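Long-range contacts in cobalt-precorrin-5B C(1)-methyltransferase (Archaeoglobus fulgidus, PDB 1SR8), which probably catalyses the S-adenosylmethionine-dependent methylation of C-1 of cobalt-precorrin-5B, giving cobalt-precorrin-6A on the anaerobic route to adenosylcobalamin: residues A[4-9]-A[215-220]; A[27-32]-A[74-79]; A[94-99]-A[191-196]; A[199-204]-A[233-238]. All coordinates share one frame; numbering follows the deposited sequence.

Interaction 1. Residues A[4-9]-A[215-220]; sequences DPIELY and TGRKAW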
loop_
_atom_site.group_PDB
_atom_site.type_symbol
_atom_site.label_atom_id
_atom_site.label_comp_id
_atom_site.label_asym_id
_atom_site.label_seq_id
_atom_site.Cartn_x
_atom_site.Cartn_y
_atom_site.Cartn_z
ATOM N N ASP A 4 10.645 -8.337 8.003
ATOM C CA ASP A 4 9.751 -7.891 6.942
ATOM C C ASP A 4 10.371 -6.622 6.370
ATOM O O ASP A 4 10.692 -5.705 7.121
ATOM C CB ASP A 4 8.379 -7.563 7.495
ATOM C CG ASP A 4 7.410 -7.196 6.409
ATOM O OD1 ASP A 4 6.920 -8.117 5.722
ATOM O OD2 ASP A 4 7.157 -5.987 6.230
ATOM N N PRO A 5 10.549 -6.546 5.037
ATOM C CA PRO A 5 11.152 -5.350 4.437
ATOM C C PRO A 5 10.347 -4.055 4.523
ATOM O O PRO A 5 10.893 -2.977 4.322
ATOM C CB PRO A 5 11.408 -5.783 2.996
ATOM C CG PRO A 5 10.306 -6.725 2.733
ATOM C CD PRO A 5 10.242 -7.546 4.000
ATOM N N ILE A 6 9.060 -4.152 4.831
ATOM C CA ILE A 6 8.217 -2.964 4.917
ATOM C C ILE A 6 7.903 -2.555 6.351
ATOM O O ILE A 6 8.211 -1.426 6.758
ATOM C CB ILE A 6 6.889 -3.169 4.156
ATOM C CG1 ILE A 6 7.175 -3.406 2.677
ATOM C CG2 ILE A 6 5.990 -1.944 4.308
ATOM C CD1 ILE A 6 5.964 -3.860 1.927
ATOM N N GLU A 7 7.305 -3.461 7.122
ATOM C CA GLU A 7 6.961 -3.133 8.493
ATOM C C GLU A 7 8.097 -3.370 9.473
ATOM O O GLU A 7 8.000 -2.998 10.636
ATOM C CB GLU A 7 5.719 -3.888 8.928
ATOM C CG GLU A 7 4.950 -3.135 9.979
ATOM C CD GLU A 7 3.536 -3.626 10.134
ATOM O OE1 GLU A 7 2.857 -3.872 9.115
ATOM O OE2 GLU A 7 3.087 -3.748 11.286
ATOM N N LEU A 8 9.161 -4.013 9.004
ATOM C CA LEU A 8 10.364 -4.241 9.807
ATOM C C LEU A 8 10.353 -5.146 11.046
ATOM O O LEU A 8 11.319 -5.156 11.814
ATOM C CB LEU A 8 10.950 -2.881 10.197
ATOM C CG LEU A 8 11.885 -2.195 9.192
ATOM C CD1 LEU A 8 11.455 -2.436 7.765
ATOM C CD2 LEU A 8 11.922 -0.717 9.505
ATOM N N TYR A 9 9.286 -5.902 11.261
ATOM C CA TYR A 9 9.264 -6.795 12.408
ATOM C C TYR A 9 9.967 -8.083 12.003
ATOM O O TYR A 9 10.255 -8.310 10.819
ATOM C CB TYR A 9 7.827 -7.088 12.851
ATOM C CG TYR A 9 6.888 -7.444 11.716
ATOM C CD1 TYR A 9 7.081 -8.598 10.951
ATOM C CD2 TYR A 9 5.807 -6.618 11.399
ATOM C CE1 TYR A 9 6.226 -8.919 9.898
ATOM C CE2 TYR A 9 4.946 -6.932 10.347
ATOM C CZ TYR A 9 5.162 -8.083 9.602
ATOM O OH TYR A 9 4.311 -8.388 8.562
ATOM N N THR A 215 -2.448 3.039 13.305
ATOM C CA THR A 215 -3.547 2.935 12.340
ATOM C C THR A 215 -3.136 2.842 10.867
ATOM O O THR A 215 -3.882 2.312 10.039
ATOM C CB THR A 215 -4.531 4.123 12.489
ATOM O OG1 THR A 215 -3.809 5.357 12.423
ATOM C CG2 THR A 215 -5.263 4.045 13.805
ATOM N N GLY A 216 -1.959 3.353 10.536
ATOM C CA GLY A 216 -1.513 3.301 9.162
ATOM C C GLY A 216 -0.037 3.602 9.061
ATOM O O GLY A 216 0.640 3.751 10.080
ATOM N N ARG A 217 0.467 3.707 7.836
ATOM C CA ARG A 217 1.878 3.977 7.621
ATOM C C ARG A 217 2.352 5.305 8.213
ATOM O O ARG A 217 3.439 5.372 8.768
ATOM C CB ARG A 217 2.195 3.932 6.122
ATOM C CG ARG A 217 3.675 4.128 5.765
ATOM C CD ARG A 217 4.555 3.023 6.347
ATOM N NE ARG A 217 5.906 3.088 5.800
ATOM C CZ ARG A 217 6.778 2.086 5.845
ATOM N NH1 ARG A 217 6.443 0.941 6.423
ATOM N NH2 ARG A 217 7.969 2.213 5.276
ATOM N N LYS A 218 1.558 6.363 8.096
ATOM C CA LYS A 218 1.983 7.651 8.640
ATOM C C LYS A 218 2.119 7.562 10.149
ATOM O O LYS A 218 3.075 8.091 10.717
ATOM C CB LYS A 218 0.995 8.759 8.258
ATOM C CG LYS A 218 0.794 8.868 6.741
ATOM C CD LYS A 218 -0.057 10.074 6.324
ATOM C CE LYS A 218 -0.854 9.779 5.043
ATOM N NZ LYS A 218 -0.002 9.401 3.870
ATOM N N ALA A 219 1.168 6.878 10.783
ATOM C CA ALA A 219 1.165 6.680 12.234
ATOM C C ALA A 219 2.390 5.874 12.645
ATOM O O ALA A 219 3.045 6.166 13.650
ATOM C CB ALA A 219 -0.091 5.943 12.656
ATOM N N TRP A 220 2.679 4.852 11.851
ATOM C CA TRP A 220 3.809 3.961 12.068
ATOM C C TRP A 220 5.107 4.759 12.039
ATOM O O TRP A 220 5.992 4.544 12.860
ATOM C CB TRP A 220 3.815 2.897 10.966
ATOM C CG TRP A 220 4.882 1.844 11.078
ATOM C CD1 TRP A 220 4.806 0.664 11.765
ATOM C CD2 TRP A 220 6.155 1.845 10.420
ATOM N NE1 TRP A 220 5.948 -0.071 11.566
ATOM C CE2 TRP A 220 6.794 0.629 10.748
ATOM C CE3 TRP A 220 6.814 2.754 9.584
ATOM C CZ2 TRP A 220 8.064 0.295 10.265
ATOM C CZ3 TRP A 220 8.077 2.423 9.103
ATOM C CH2 TRP A 220 8.690 1.200 9.446
HETATM O O HOH W 1 10.148 0.218 4.713
#

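Interaction 2. Residues A[27-32]-A[74-79]; sequences SGLYIL and VDVEVE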
loop_
_atom_site.group_PDB
_atom_site.type_symbol
_atom_site.label_atom_id
_atom_site.label_comp_id
_atom_site.label_asym_id
_atom_site.label_seq_id
_atom_site.Cartn_x
_atom_site.Cartn_y
_atom_site.Cartn_z
ATOM N N SER A 27 10.680 -10.048 -0.850
ATOM C CA SER A 27 10.011 -9.459 -2.008
ATOM C C SER A 27 8.907 -8.463 -1.645
ATOM O O SER A 27 8.395 -7.748 -2.508
ATOM C CB SER A 27 9.416 -10.569 -2.884
ATOM O OG SER A 27 8.197 -11.071 -2.348
ATOM N N GLY A 28 8.545 -8.417 -0.370
ATOM C CA GLY A 28 7.488 -7.522 0.069
ATOM C C GLY A 28 6.117 -8.062 -0.301
ATOM O O GLY A 28 5.092 -7.556 0.154
ATOM N N LEU A 29 6.090 -9.110 -1.115
ATOM C CA LEU A 29 4.822 -9.684 -1.547
ATOM C C LEU A 29 4.267 -10.799 -0.650
ATOM O O LEU A 29 3.124 -11.230 -0.825
ATOM C CB LEU A 29 4.947 -10.156 -3.004
ATOM C CG LEU A 29 5.108 -9.004 -4.012
ATOM C CD1 LEU A 29 5.600 -9.547 -5.337
ATOM C CD2 LEU A 29 3.791 -8.269 -4.192
ATOM N N TYR A 30 5.054 -11.252 0.321
ATOM C CA TYR A 30 4.577 -12.297 1.214
ATOM C C TYR A 30 4.796 -12.028 2.693
ATOM O O TYR A 30 5.871 -11.582 3.112
ATOM C CB TYR A 30 5.227 -13.636 0.875
ATOM C CG TYR A 30 4.931 -14.129 -0.515
ATOM C CD1 TYR A 30 5.661 -13.662 -1.605
ATOM C CD2 TYR A 30 3.901 -15.037 -0.746
ATOM C CE1 TYR A 30 5.372 -14.083 -2.890
ATOM C CE2 TYR A 30 3.601 -15.466 -2.030
ATOM C CZ TYR A 30 4.338 -14.981 -3.098
ATOM O OH TYR A 30 4.026 -15.364 -4.385
ATOM N N ILE A 31 3.748 -12.300 3.468
ATOM C CA ILE A 31 3.773 -12.185 4.919
ATOM C C ILE A 31 3.710 -13.635 5.406
ATOM O O ILE A 31 2.691 -14.315 5.270
ATOM C CB ILE A 31 2.547 -11.444 5.491
ATOM C CG1 ILE A 31 2.557 -9.977 5.068
ATOM C CG2 ILE A 31 2.561 -11.541 7.006
ATOM C CD1 ILE A 31 1.399 -9.179 5.631
ATOM N N LEU A 32 4.813 -14.110 5.955
ATOM C CA LEU A 32 4.888 -15.471 6.450
ATOM C C LEU A 32 4.019 -15.626 7.692
ATOM O O LEU A 32 4.000 -14.753 8.557
ATOM C CB LEU A 32 6.347 -15.797 6.765
ATOM C CG LEU A 32 6.730 -17.058 7.526
ATOM C CD1 LEU A 32 6.328 -18.300 6.750
ATOM C CD2 LEU A 32 8.230 -17.033 7.749
ATOM N N VAL A 74 11.287 -1.380 -2.082
ATOM C CA VAL A 74 11.311 -2.766 -2.566
ATOM C C VAL A 74 10.791 -2.822 -4.014
ATOM O O VAL A 74 9.603 -2.599 -4.260
ATOM C CB VAL A 74 10.411 -3.667 -1.681
ATOM C CG1 VAL A 74 10.507 -5.111 -2.132
ATOM C CG2 VAL A 74 10.808 -3.527 -0.218
ATOM N N ASP A 75 11.669 -3.101 -4.973
ATOM C CA ASP A 75 11.236 -3.178 -6.366
ATOM C C ASP A 75 10.325 -4.379 -6.531
ATOM O O ASP A 75 10.572 -5.431 -5.943
ATOM C CB ASP A 75 12.426 -3.318 -7.309
ATOM C CG ASP A 75 13.364 -2.136 -7.245
ATOM O OD1 ASP A 75 12.901 -1.009 -6.995
ATOM O OD2 ASP A 75 14.569 -2.339 -7.461
ATOM N N VAL A 76 9.269 -4.221 -7.320
ATOM C CA VAL A 76 8.324 -5.309 -7.535
ATOM C C VAL A 76 8.119 -5.594 -9.006
ATOM O O VAL A 76 8.037 -4.680 -9.819
ATOM C CB VAL A 76 6.941 -4.995 -6.935
ATOM C CG1 VAL A 76 5.996 -6.173 -7.166
ATOM C CG2 VAL A 76 7.071 -4.718 -5.459
ATOM N N GLU A 77 8.029 -6.869 -9.347
ATOM C CA GLU A 77 7.814 -7.249 -10.726
ATOM C C GLU A 77 6.304 -7.398 -10.924
ATOM O O GLU A 77 5.619 -8.080 -10.156
ATOM C CB GLU A 77 8.546 -8.551 -11.000
ATOM C CG GLU A 77 8.515 -9.012 -12.426
ATOM C CD GLU A 77 9.340 -10.268 -12.613
ATOM O OE1 GLU A 77 10.590 -10.174 -12.579
ATOM O OE2 GLU A 77 8.733 -11.351 -12.772
ATOM N N VAL A 78 5.788 -6.729 -11.951
ATOM C CA VAL A 78 4.360 -6.740 -12.256
ATOM C C VAL A 78 4.102 -7.277 -13.664
ATOM O O VAL A 78 4.787 -6.906 -14.625
ATOM C CB VAL A 78 3.764 -5.297 -12.164
ATOM C CG1 VAL A 78 2.273 -5.304 -12.467
ATOM C CG2 VAL A 78 4.014 -4.721 -10.781
ATOM N N GLU A 79 3.111 -8.159 -13.774
ATOM C CA GLU A 79 2.744 -8.719 -15.064
ATOM C C GLU A 79 1.867 -7.706 -15.783
ATOM O O GLU A 79 0.944 -7.143 -15.199
ATOM C CB GLU A 79 2.005 -10.048 -14.885
ATOM C CG GLU A 79 2.928 -11.180 -14.464
ATOM C CD GLU A 79 2.579 -12.498 -15.136
ATOM O OE1 GLU A 79 1.580 -13.135 -14.731
ATOM O OE2 GLU A 79 3.306 -12.889 -16.082
HETATM O O HOH W 2 9.227 -7.808 -5.062
#

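Interaction 3. Residues A[94-99]-A[191-196]; sequences GDHEFD and EPWCKK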
loop_
_atom_site.group_PDB
_atom_site.type_symbol
_atom_site.label_atom_id
_atom_site.label_comp_id
_atom_site.label_asym_id
_atom_site.label_seq_id
_atom_site.Cartn_x
_atom_site.Cartn_y
_atom_site.Cartn_z
ATOM N N GLY A 94 -3.900 -9.145 -3.298
ATOM C CA GLY A 94 -3.426 -10.242 -2.477
ATOM C C GLY A 94 -4.549 -10.844 -1.653
ATOM O O GLY A 94 -5.666 -10.996 -2.146
ATOM N N ASP A 95 -4.280 -11.175 -0.394
ATOM C CA ASP A 95 -5.309 -11.775 0.444
ATOM C C ASP A 95 -6.176 -10.804 1.237
ATOM O O ASP A 95 -6.777 -11.173 2.245
ATOM C CB ASP A 95 -4.679 -12.805 1.381
ATOM C CG ASP A 95 -4.211 -14.037 0.640
ATOM O OD1 ASP A 95 -5.049 -14.657 -0.048
ATOM O OD2 ASP A 95 -3.017 -14.392 0.733
ATOM N N HIS A 96 -6.249 -9.563 0.779
ATOM C CA HIS A 96 -7.081 -8.575 1.449
ATOM C C HIS A 96 -8.515 -9.104 1.373
ATOM O O HIS A 96 -9.031 -9.323 0.281
ATOM C CB HIS A 96 -6.966 -7.239 0.720
ATOM C CG HIS A 96 -7.592 -6.095 1.447
ATOM N ND1 HIS A 96 -8.940 -6.034 1.719
ATOM C CD2 HIS A 96 -7.053 -4.960 1.951
ATOM C CE1 HIS A 96 -9.206 -4.910 2.361
ATOM N NE2 HIS A 96 -8.078 -4.240 2.514
ATOM N N GLU A 97 -9.156 -9.314 2.518
ATOM C CA GLU A 97 -10.516 -9.846 2.529
ATOM C C GLU A 97 -11.448 -9.117 1.573
ATOM O O GLU A 97 -12.440 -9.687 1.128
ATOM C CB GLU A 97 -11.103 -9.816 3.937
ATOM C CG GLU A 97 -11.482 -8.441 4.419
ATOM C CD GLU A 97 -11.946 -8.457 5.856
ATOM O OE1 GLU A 97 -12.878 -9.233 6.173
ATOM O OE2 GLU A 97 -11.374 -7.692 6.667
ATOM N N PHE A 98 -11.155 -7.856 1.278
ATOM C CA PHE A 98 -11.965 -7.090 0.330
ATOM C C PHE A 98 -11.513 -5.661 0.042
ATOM O O PHE A 98 -11.736 -4.748 0.832
ATOM C CB PHE A 98 -13.429 -7.035 0.738
ATOM C CG PHE A 98 -14.271 -6.269 -0.240
ATOM C CD1 PHE A 98 -14.399 -6.715 -1.557
ATOM C CD2 PHE A 98 -14.863 -5.060 0.121
ATOM C CE1 PHE A 98 -15.098 -5.963 -2.502
ATOM C CE2 PHE A 98 -15.565 -4.297 -0.813
ATOM C CZ PHE A 98 -15.682 -4.748 -2.129
ATOM N N ASP A 99 -10.903 -5.484 -1.121
ATOM C CA ASP A 99 -10.413 -4.192 -1.575
ATOM C C ASP A 99 -11.277 -3.833 -2.790
ATOM O O ASP A 99 -11.199 -4.490 -3.822
ATOM C CB ASP A 99 -8.951 -4.347 -1.983
ATOM C CG ASP A 99 -8.331 -3.056 -2.444
ATOM O OD1 ASP A 99 -9.065 -2.101 -2.759
ATOM O OD2 ASP A 99 -7.092 -3.005 -2.507
ATOM N N GLU A 191 -1.707 -4.031 2.147
ATOM C CA GLU A 191 -1.679 -4.914 3.308
ATOM C C GLU A 191 -2.928 -5.800 3.211
ATOM O O GLU A 191 -4.046 -5.283 3.132
ATOM C CB GLU A 191 -1.706 -4.080 4.594
ATOM C CG GLU A 191 -1.499 -4.885 5.870
ATOM C CD GLU A 191 -0.066 -5.380 6.058
ATOM O OE1 GLU A 191 0.738 -5.314 5.105
ATOM O OE2 GLU A 191 0.257 -5.849 7.171
ATOM N N PRO A 192 -2.755 -7.144 3.222
ATOM C CA PRO A 192 -3.851 -8.122 3.122
ATOM C C PRO A 192 -4.731 -8.276 4.355
ATOM O O PRO A 192 -4.763 -9.333 4.994
ATOM C CB PRO A 192 -3.126 -9.408 2.769
ATOM C CG PRO A 192 -1.875 -9.279 3.571
ATOM C CD PRO A 192 -1.459 -7.835 3.353
ATOM N N TRP A 193 -5.479 -7.225 4.662
ATOM C CA TRP A 193 -6.355 -7.231 5.817
ATOM C C TRP A 193 -7.466 -8.270 5.804
ATOM O O TRP A 193 -8.358 -8.241 4.960
ATOM C CB TRP A 193 -6.944 -5.837 6.017
ATOM C CG TRP A 193 -5.925 -4.887 6.573
ATOM C CD1 TRP A 193 -5.524 -3.695 6.034
ATOM C CD2 TRP A 193 -5.160 -5.065 7.776
ATOM N NE1 TRP A 193 -4.557 -3.121 6.828
ATOM C CE2 TRP A 193 -4.314 -3.939 7.904
ATOM C CE3 TRP A 193 -5.108 -6.069 8.760
ATOM C CZ2 TRP A 193 -3.423 -3.789 8.978
ATOM C CZ3 TRP A 193 -4.220 -5.920 9.830
ATOM C CH2 TRP A 193 -3.391 -4.788 9.927
ATOM N N CYS A 194 -7.378 -9.181 6.771
ATOM C CA CYS A 194 -8.334 -10.262 6.999
ATOM C C CYS A 194 -8.087 -10.736 8.440
ATOM O O CYS A 194 -7.194 -10.222 9.116
ATOM C CB CYS A 194 -8.103 -11.403 6.005
ATOM S SG CYS A 194 -6.403 -12.017 5.906
ATOM N N LYS A 195 -8.863 -11.701 8.917
ATOM C CA LYS A 195 -8.682 -12.184 10.283
ATOM C C LYS A 195 -7.333 -12.860 10.450
ATOM O O LYS A 195 -6.641 -12.640 11.442
ATOM C CB LYS A 195 -9.795 -13.163 10.658
ATOM C CG LYS A 195 -11.190 -12.604 10.448
ATOM C CD LYS A 195 -12.261 -13.639 10.771
ATOM C CE LYS A 195 -13.494 -13.436 9.897
ATOM N NZ LYS A 195 -13.166 -13.626 8.446
ATOM N N LYS A 196 -6.963 -13.683 9.477
ATOM C CA LYS A 196 -5.693 -14.390 9.524
ATOM C C LYS A 196 -4.529 -13.419 9.730
ATOM O O LYS A 196 -3.631 -13.685 10.531
ATOM C CB LYS A 196 -5.490 -15.181 8.234
ATOM C CG LYS A 196 -4.122 -15.861 8.102
ATOM C CD LYS A 196 -3.940 -17.002 9.100
ATOM C CE LYS A 196 -2.646 -17.781 8.840
ATOM N NZ LYS A 196 -2.521 -18.952 9.771
HETATM O O HOH W 3 -11.346 -12.047 7.127
#

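Interaction 4. Residues A[199-204]-A[233-238]; sequences ETKLKI and FVFGVH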
loop_
_atom_site.group_PDB
_atom_site.type_symbol
_atom_site.label_atom_id
_atom_site.label_comp_id
_atom_site.label_asym_id
_atom_site.label_seq_id
_atom_site.Cartn_x
_atom_site.Cartn_y
_atom_site.Cartn_z
ATOM N N GLU A 199 -4.515 -11.925 13.326
ATOM C CA GLU A 199 -4.048 -12.906 14.312
ATOM C C GLU A 199 -2.562 -13.160 14.176
ATOM O O GLU A 199 -1.849 -13.313 15.175
ATOM C CB GLU A 199 -4.773 -14.237 14.139
ATOM C CG GLU A 199 -6.274 -14.124 14.085
ATOM C CD GLU A 199 -6.941 -15.484 14.003
ATOM O OE1 GLU A 199 -6.401 -16.368 13.289
ATOM O OE2 GLU A 199 -8.006 -15.659 14.644
ATOM N N THR A 200 -2.107 -13.225 12.927
ATOM C CA THR A 200 -0.698 -13.452 12.627
ATOM C C THR A 200 0.158 -12.290 13.143
ATOM O O THR A 200 1.185 -12.500 13.793
ATOM C CB THR A 200 -0.467 -13.578 11.099
ATOM O OG1 THR A 200 -1.277 -14.634 10.577
ATOM C CG2 THR A 200 0.996 -13.868 10.792
ATOM N N LYS A 201 -0.265 -11.061 12.856
ATOM C CA LYS A 201 0.507 -9.905 13.285
ATOM C C LYS A 201 0.543 -9.763 14.805
ATOM O O LYS A 201 1.508 -9.241 15.352
ATOM C CB LYS A 201 -0.025 -8.626 12.635
ATOM C CG LYS A 201 0.974 -7.476 12.709
ATOM C CD LYS A 201 0.536 -6.249 11.926
ATOM C CE LYS A 201 0.558 -6.475 10.421
ATOM N NZ LYS A 201 0.218 -5.218 9.688
ATOM N N LEU A 202 -0.502 -10.228 15.486
ATOM C CA LEU A 202 -0.532 -10.156 16.946
ATOM C C LEU A 202 0.533 -11.105 17.488
ATOM O O LEU A 202 1.269 -10.761 18.408
ATOM C CB LEU A 202 -1.909 -10.553 17.490
ATOM C CG LEU A 202 -2.006 -10.790 19.004
ATOM C CD1 LEU A 202 -1.521 -9.562 19.768
ATOM C CD2 LEU A 202 -3.441 -11.108 19.369
ATOM N N LYS A 203 0.612 -12.297 16.901
ATOM C CA LYS A 203 1.597 -13.290 17.305
ATOM C C LYS A 203 3.002 -12.785 17.026
ATOM O O LYS A 203 3.921 -13.030 17.807
ATOM C CB LYS A 203 1.371 -14.601 16.556
ATOM C CG LYS A 203 0.048 -15.269 16.872
ATOM C CD LYS A 203 -0.065 -16.590 16.135
ATOM C CE LYS A 203 -1.381 -17.294 16.440
ATOM N NZ LYS A 203 -1.485 -18.576 15.684
ATOM N N ILE A 204 3.172 -12.088 15.908
ATOM C CA ILE A 204 4.473 -11.537 15.558
ATOM C C ILE A 204 4.856 -10.486 16.595
ATOM O O ILE A 204 6.020 -10.372 16.984
ATOM C CB ILE A 204 4.449 -10.870 14.166
ATOM C CG1 ILE A 204 4.196 -11.933 13.091
ATOM C CG2 ILE A 204 5.764 -10.139 13.911
ATOM C CD1 ILE A 204 4.110 -11.393 11.668
ATOM N N PHE A 233 3.855 -1.408 14.814
ATOM C CA PHE A 233 2.997 -2.315 14.060
ATOM C C PHE A 233 1.789 -1.565 13.531
ATOM O O PHE A 233 1.329 -0.604 14.145
ATOM C CB PHE A 233 2.505 -3.454 14.959
ATOM C CG PHE A 233 3.566 -4.463 15.284
ATOM C CD1 PHE A 233 3.931 -5.430 14.347
ATOM C CD2 PHE A 233 4.246 -4.416 16.500
ATOM C CE1 PHE A 233 4.955 -6.327 14.613
ATOM C CE2 PHE A 233 5.278 -5.314 16.773
ATOM C CZ PHE A 233 5.631 -6.266 15.832
ATOM N N VAL A 234 1.280 -2.002 12.385
ATOM C CA VAL A 234 0.100 -1.383 11.815
ATOM C C VAL A 234 -1.040 -2.363 11.993
ATOM O O VAL A 234 -1.004 -3.471 11.465
ATOM C CB VAL A 234 0.262 -1.093 10.319
ATOM C CG1 VAL A 234 -1.051 -0.565 9.765
ATOM C CG2 VAL A 234 1.367 -0.085 10.099
ATOM N N PHE A 235 -2.048 -1.961 12.752
ATOM C CA PHE A 235 -3.198 -2.818 12.984
ATOM C C PHE A 235 -4.471 -2.182 12.439
ATOM O O PHE A 235 -5.563 -2.733 12.595
ATOM C CB PHE A 235 -3.344 -3.107 14.483
ATOM C CG PHE A 235 -2.510 -4.264 14.950
ATOM C CD1 PHE A 235 -3.030 -5.549 14.960
ATOM C CD2 PHE A 235 -1.180 -4.075 15.323
ATOM C CE1 PHE A 235 -2.236 -6.639 15.332
ATOM C CE2 PHE A 235 -0.382 -5.154 15.694
ATOM C CZ PHE A 235 -0.913 -6.438 15.698
ATOM N N GLY A 236 -4.327 -1.025 11.794
ATOM C CA GLY A 236 -5.489 -0.346 11.248
ATOM C C GLY A 236 -6.567 -0.107 12.296
ATOM O O GLY A 236 -6.317 0.507 13.336
ATOM N N VAL A 237 -7.774 -0.593 12.037
ATOM C CA VAL A 237 -8.860 -0.405 12.983
ATOM C C VAL A 237 -9.000 -1.603 13.912
ATOM O O VAL A 237 -9.852 -1.610 14.803
ATOM C CB VAL A 237 -10.197 -0.175 12.251
ATOM C CG1 VAL A 237 -10.065 1.022 11.300
ATOM C CG2 VAL A 237 -10.599 -1.438 11.497
ATOM N N HIS A 238 -8.142 -2.600 13.708
ATOM C CA HIS A 238 -8.157 -3.828 14.506
ATOM C C HIS A 238 -7.309 -3.670 15.767
ATOM O O HIS A 238 -6.461 -4.510 16.066
ATOM C CB HIS A 238 -7.619 -4.981 13.658
ATOM C CG HIS A 238 -8.194 -5.026 12.275
ATOM N ND1 HIS A 238 -9.482 -5.442 12.016
ATOM C CD2 HIS A 238 -7.670 -4.663 11.079
ATOM C CE1 HIS A 238 -9.728 -5.332 10.723
ATOM N NE2 HIS A 238 -8.644 -4.861 10.132
#

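Interaction 1. Residues A[4-9]-A[215-220]
Arg-217 and Trp-220, one turn apart at the start of helix 217-226, receive the N-terminal loop through Ile-6, Glu-7 and Leu-8. The tight part is the indole. Glu-7 O lies at the ring edge, 3.3 Å from Trp-220 CZ2, while Leu-8 CD2 meets the same rim at Trp-220 CH2. Glu-7 CG approaches Trp-220 NE1 at 3.6 Å, and its carboxylate goes on to Val-234 N. Arg-217 is laid over one face of this indole, its guanidinium centre above Trp-220 CZ3. From there Arg-217 NH1 donates to Ile-6 O at 3.0 Å in a nearly straight bond (171°), in the plane of the guanidinium but well above that of the carbonyl. A bend at chi2 (62°) turns Arg-217 CD out of line with the start of the chain. The looser side, where Arg-217 and Leu-8 are partly exposed, holds a water that accepts from Arg-217 NH2 and donates to Ile-6 O at 3.3 Å. An alanine in place of Arg-217 would take the guanidinium from one face of the indole and would probably leave Ile-6 O without its direct donor from the helix. On the loop side, Asp-4 OD2 accepts from Ile-6 N, an Asx turn, and from Glu-7 N at 2.7 Å, an Asx motif; the pair is likely to steady the Ile-6 carbonyl between them. Chemically, Ile-6 O thus meets a charged donor, while Glu-7 O lies against the edge of the indole at CZ2.

Interaction 2. Residues A[27-32]-A[74-79]
Val-74 CG1 presses against the backbone where helix 21-26 has just ended, 3.4 Å from Ser-27 O. Beside it, Leu-29 and Val-76 meet tip to tip, Leu-29 CD1 standing 3.9 Å from Val-76 CG1; that methyl is anti to the backbone N of Val-76 (chi1 -179°). One water spans the two backbones, donating to Ser-27 O at 2.7 Å and to Asp-75 O at 2.9 Å. Here the turn leading into strand 30-33, at the edge of a three-stranded antiparallel sheet, meets the start of strand 76-83 of the six-stranded mixed one, so the two sheets come together. Gly-28 makes the bend between helix and strand with positive phi (77°), and a side chain there would be directed at Val-74 CG1. The bend is fixed by an ST turn, in which Leu-29 N donates to Ser-27 OG at 3.1 Å; the same hydroxyl is also hydrogen-bonded to Lys-24 O. Farther out, Phe-189 packs against Leu-29, Val-74 and Val-76, and Arg-40 NH1 is hydrogen-bonded to Gly-28 O.

Interaction 3. Residues A[94-99]-A[191-196]
His-96 and Glu-97, in the loop between strands 86-90 and 105-111, pack on the turn that leads into helix 195-204, where Pro-192 centres an inverse gamma turn and Cys-194 is the N-cap residue. The direct hydrogen bond across runs from Glu-97 N to Trp-193 O and is 2.8 Å long. Among the ring contacts, Trp-193 CB forms a CH-pi contact over the face of the His-96 imidazole, 4.2 Å from its centroid, and Trp-193 O lies above that face too, toward the rim. Phe-98 N fixes the imidazole by donating in its plane to His-96 ND1 at 2.9 Å. Van der Waals contact adds Pro-192 CB against Asp-95 C and CB, and Glu-97 CB against Cys-194 CB. Asp-95 OD2 turns elsewhere, to Arg-39 N on strand 36-42. At the more exposed side, a water accepts from Lys-195 N and, at 2.7 Å, from Lys-195 NZ, and donates weakly to Glu-97 OE1, 3.3 Å away.

Interaction 4. Residues A[199-204]-A[233-238]
Helix 195-204 packs here on the end of strand 231-234, an outermost strand of the four-stranded parallel sheet, and on the type II' turn from Phe-235 to His-238. Lys-201 has the largest share of the contact. Its stem slides past both phenylalanines, Lys-201 CG coming within 3.7 Å of Phe-235 CZ and also touching Phe-233 CD1. Lys-201 CD makes a CH-pi contact over the Phe-235 face, 4.2 Å from the ring centroid. With chi3 at -69° the chain bends there, and Lys-201 NZ donates to Val-234 O in the carbonyl plane. Glu-191 and Glu-7 each form a salt bridge with the same ammonium, which would be expected to offset the charge at this buried site. A methionine in place of Lys-201 would probably leave Val-234 O without this donor and two nearby carboxylates without their shared cation. Leu-202 N lies at the edge of the Phe-235 ring. Farther along the helix, Ile-204 CG2 rests 4.0 Å from Phe-233 CE1.

How the interactions relate
From the N terminus, residues 4-9 open the longest loop, which interaction 1 closes at the start of helix 217-226. Interactions 2 and 3 are nested inside it in series: interaction 2 closes first, joining the lead-in to the small antiparallel sheet with the start of a strand of the mixed sheet, and interaction 3 then brings a loop of that sheet to the entry of helix 195-204. That helix also serves interaction 4, which opens inside the loop of interaction 1 but closes beyond it at 233-238, so those two cross. Interactions 1, 3 and 4 converge at Lys-201, with Tyr-9 packing on Phe-233 and Trp-193 on Phe-235. Interactions 1 and 2 touch where Pro-5 packs against Gly-28.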